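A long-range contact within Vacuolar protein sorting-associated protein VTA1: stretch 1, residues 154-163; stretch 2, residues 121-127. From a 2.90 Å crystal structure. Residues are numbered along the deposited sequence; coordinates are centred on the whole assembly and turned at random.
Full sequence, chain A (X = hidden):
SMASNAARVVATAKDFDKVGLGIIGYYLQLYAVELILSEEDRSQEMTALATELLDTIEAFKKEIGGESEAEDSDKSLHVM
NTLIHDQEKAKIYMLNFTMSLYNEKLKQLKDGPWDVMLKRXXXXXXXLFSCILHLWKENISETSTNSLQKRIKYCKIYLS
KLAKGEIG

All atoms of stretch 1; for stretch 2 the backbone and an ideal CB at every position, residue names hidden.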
# COMPACT_ATOMS: atom_id res chain seq x y z
N TYR A 154 17.31 4.25 -16.38
CA TYR A 154 18.32 4.33 -15.34
C TYR A 154 18.48 2.95 -14.70
O TYR A 154 19.60 2.50 -14.44
CB TYR A 154 17.90 5.35 -14.30
CG TYR A 154 18.98 5.84 -13.37
CD1 TYR A 154 19.61 7.06 -13.57
CD2 TYR A 154 19.32 5.12 -12.23
CE1 TYR A 154 20.54 7.55 -12.66
CE2 TYR A 154 20.24 5.60 -11.31
CZ TYR A 154 20.84 6.81 -11.53
OH TYR A 154 21.73 7.30 -10.59
N CYS A 155 17.36 2.27 -14.45
CA CYS A 155 17.38 0.94 -13.84
C CYS A 155 18.09 -0.04 -14.75
O CYS A 155 19.05 -0.71 -14.34
CB CYS A 155 15.95 0.45 -13.60
SG CYS A 155 15.11 1.32 -12.26
N LYS A 156 17.63 -0.10 -15.99
CA LYS A 156 18.21 -0.98 -16.99
C LYS A 156 19.72 -0.73 -17.19
O LYS A 156 20.45 -1.63 -17.58
CB LYS A 156 17.46 -0.82 -18.32
CG LYS A 156 15.95 -1.03 -18.22
CD LYS A 156 15.27 -0.92 -19.57
CE LYS A 156 15.13 -2.27 -20.26
NZ LYS A 156 14.04 -3.09 -19.65
N ILE A 157 20.18 0.49 -16.91
CA ILE A 157 21.59 0.80 -17.07
C ILE A 157 22.42 0.21 -15.95
O ILE A 157 23.37 -0.54 -16.20
CB ILE A 157 21.84 2.34 -17.11
CG1 ILE A 157 21.34 2.89 -18.45
CG2 ILE A 157 23.33 2.66 -16.91
CD1 ILE A 157 21.46 4.37 -18.58
N TYR A 158 22.08 0.54 -14.70
CA TYR A 158 22.82 0.01 -13.55
C TYR A 158 22.61 -1.48 -13.42
O TYR A 158 23.37 -2.16 -12.74
CB TYR A 158 22.38 0.70 -12.27
CG TYR A 158 23.15 1.96 -11.99
CD1 TYR A 158 22.64 3.20 -12.38
CD2 TYR A 158 24.38 1.92 -11.34
CE1 TYR A 158 23.34 4.38 -12.11
CE2 TYR A 158 25.10 3.08 -11.07
CZ TYR A 158 24.57 4.32 -11.46
OH TYR A 158 25.23 5.50 -11.18
N LEU A 159 21.57 -1.97 -14.07
CA LEU A 159 21.26 -3.39 -14.05
C LEU A 159 22.34 -4.08 -14.87
O LEU A 159 22.83 -5.15 -14.50
CB LEU A 159 19.87 -3.63 -14.64
CG LEU A 159 18.94 -4.56 -13.86
CD1 LEU A 159 19.15 -4.41 -12.36
CD2 LEU A 159 17.51 -4.25 -14.24
N SER A 160 22.73 -3.44 -15.97
CA SER A 160 23.77 -3.95 -16.85
C SER A 160 25.13 -3.78 -16.15
O SER A 160 25.99 -4.64 -16.26
CB SER A 160 23.76 -3.20 -18.18
OG SER A 160 24.63 -3.80 -19.12
N LYS A 161 25.31 -2.67 -15.44
CA LYS A 161 26.55 -2.43 -14.71
C LYS A 161 26.74 -3.49 -13.63
O LYS A 161 27.84 -3.66 -13.12
CB LYS A 161 26.54 -1.05 -14.04
CG LYS A 161 26.99 0.10 -14.91
CD LYS A 161 27.02 1.38 -14.11
CE LYS A 161 27.81 2.45 -14.85
NZ LYS A 161 27.94 3.73 -14.08
N LEU A 162 25.67 -4.18 -13.26
CA LEU A 162 25.79 -5.21 -12.24
C LEU A 162 26.20 -6.53 -12.87
O LEU A 162 26.97 -7.30 -12.29
CB LEU A 162 24.47 -5.36 -11.48
CG LEU A 162 24.16 -4.24 -10.48
CD1 LEU A 162 22.84 -4.54 -9.81
CD2 LEU A 162 25.26 -4.11 -9.43
N ALA A 163 25.67 -6.80 -14.06
CA ALA A 163 25.96 -8.02 -14.79
C ALA A 163 27.41 -8.04 -15.26
O ALA A 163 28.00 -9.10 -15.44
CB ALA A 163 25.03 -8.14 -15.98
N UNK A 121 15.15 -6.00 -6.97
CA UNK A 121 14.54 -4.72 -6.62
C UNK A 121 14.46 -3.78 -7.85
O UNK A 121 13.43 -3.14 -8.07
CB UNK A 121 15.34 -4.06 -5.50
N UNK A 122 15.54 -3.69 -8.62
CA UNK A 122 15.56 -2.81 -9.79
C UNK A 122 14.62 -3.29 -10.91
O UNK A 122 14.07 -2.47 -11.65
CB UNK A 122 16.99 -2.70 -10.33
N UNK A 123 14.44 -4.59 -11.03
CA UNK A 123 13.53 -5.10 -12.05
C UNK A 123 12.10 -4.82 -11.62
O UNK A 123 11.24 -4.55 -12.44
CB UNK A 123 13.74 -6.60 -12.28
N UNK A 124 11.87 -4.88 -10.31
CA UNK A 124 10.55 -4.62 -9.77
C UNK A 124 10.16 -3.17 -10.10
O UNK A 124 9.01 -2.90 -10.49
CB UNK A 124 10.52 -4.87 -8.26
N UNK A 125 11.12 -2.26 -9.96
CA UNK A 125 10.96 -0.84 -10.24
C UNK A 125 10.64 -0.64 -11.72
O UNK A 125 9.74 0.13 -12.09
CB UNK A 125 12.22 -0.06 -9.85
N UNK A 126 11.38 -1.34 -12.57
CA UNK A 126 11.16 -1.28 -14.00
C UNK A 126 9.73 -1.76 -14.31
O UNK A 126 9.03 -1.13 -15.10
CB UNK A 126 12.20 -2.12 -14.74
N UNK A 127 9.27 -2.85 -13.68
CA UNK A 127 7.92 -3.33 -13.93
C UNK A 127 6.83 -2.41 -13.35
O UNK A 127 5.77 -2.24 -13.95
CB UNK A 127 7.77 -4.74 -13.35

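Both stretches are helical, and their axes approach to 9.3 Å with an angle of 157° between the N-to-C directions, so the packing is close to antiparallel. Stretch 1 offers Cys-155 and Leu-159 on the side that meets its partner, with Leu-162 and the long chain of Lys-156 near them. No donor or acceptor there is clearly matched to a partner, so shape and apolarity must guide the inference.

Position 121 has its CA-to-CB bond sideways to stretch 1, and nothing of that stretch lies within 5.5 Å of the ideal CB. The visible atoms therefore set little limit beyond helical backbone angles (-52/-45). The deposited residue is Ser-121, whose OG is hydrogen-bonded elsewhere in the structure.

Position 122 points toward stretch 1. Its CA is 5.8 Å from the CA of Cys-155, and its ideal CB is a tight 3.4 Å from CD1 of Leu-159 and 4.7 Å from CB of Cys-155. Such apolar surroundings suit an aliphatic residue such as leucine or methionine; alanine would also fit but would reach less of the surface. It is Leu-122, in the m, t rotamer. Its CB lies 3.5 Å from Leu-159 CD1, while its CD2 is 4.3 Å from Cys-155 SG and its CD1 4.4 Å from Leu-162 CD1. The two methyls thus meet different residues of stretch 1.

Position 123 directs CA-to-CB away, yet the ideal CB is still 4.8 Å from Leu-159 CD2. A small or polar residue could turn aside; a long or broad one could fold back over that methyl. Trp-123 does the latter, with chi1 at -93°, between wells. Leu-159 CD2 sits over one ring face, 3.4 Å from the centroid of the five-membered ring and 20° off its normal, a CH-pi contact. Lys-156 NZ approaches obliquely, 4.1 Å from Trp-123 CH2.

Position 124 is out of reach of stretch 1, which leaves the choice of side chain open. It is Cys-124, with chi1 in t.

Position 125 points toward stretch 1, with its ideal CB 4.0 Å from Cys-155 SG. A small or modest apolar group, such as alanine, cysteine or valine, would suit. Cys-125 contributes chiefly its CB, 4.0 Å from Cys-155 SG; with chi1 at -75°, its own sulfur lies farther from that atom, so the pair forms no disulfide.

Position 126 also points toward stretch 1, its ideal CB 4.7 Å from Cys-155 CB and 5.2 Å from Lys-156 CG. That spacing invites an apolar chain long enough to bridge it, such as isoleucine, leucine or methionine. Ile-126 has CG1 3.2 Å from Cys-155 CB, a close contact, and CD1 3.5 Å from both Lys-156 CG and Leu-159 CD2. The methylene part of the lysine thereby joins the apolar packing.

Position 127 is again out of reach, and stretch 1 gives no preference. Asp-127 has both carboxylate oxygens hydrogen-bonded elsewhere in the structure.

Stretch 2 (121-127) SLWCCID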
# COMPACT_ATOMS: atom_id res chain seq x y z
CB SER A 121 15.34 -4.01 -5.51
OG SER A 121 15.06 -4.53 -4.23
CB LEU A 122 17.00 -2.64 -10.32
CG LEU A 122 17.97 -1.86 -9.41
CD1 LEU A 122 19.36 -1.80 -10.01
CD2 LEU A 122 17.43 -0.47 -9.16
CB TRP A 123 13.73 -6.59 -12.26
CG TRP A 123 14.69 -6.84 -13.33
CD1 TRP A 123 15.99 -7.25 -13.21
CD2 TRP A 123 14.45 -6.66 -14.72
NE1 TRP A 123 16.58 -7.34 -14.45
CE2 TRP A 123 15.65 -6.99 -15.40
CE3 TRP A 123 13.33 -6.26 -15.47
CZ2 TRP A 123 15.77 -6.92 -16.79
CZ3 TRP A 123 13.45 -6.20 -16.86
CH2 TRP A 123 14.66 -6.53 -17.50
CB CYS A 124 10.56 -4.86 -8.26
SG CYS A 124 8.99 -4.62 -7.43
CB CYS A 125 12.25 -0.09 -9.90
SG CYS A 125 12.53 0.14 -8.12
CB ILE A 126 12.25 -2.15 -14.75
CG1 ILE A 126 13.61 -1.46 -14.59
CG2 ILE A 126 11.92 -2.30 -16.23
CD1 ILE A 126 14.79 -2.23 -15.18
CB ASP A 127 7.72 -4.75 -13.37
CG ASP A 127 8.56 -5.81 -14.10
OD1 ASP A 127 8.68 -5.74 -15.35
OD2 ASP A 127 9.10 -6.71 -13.43
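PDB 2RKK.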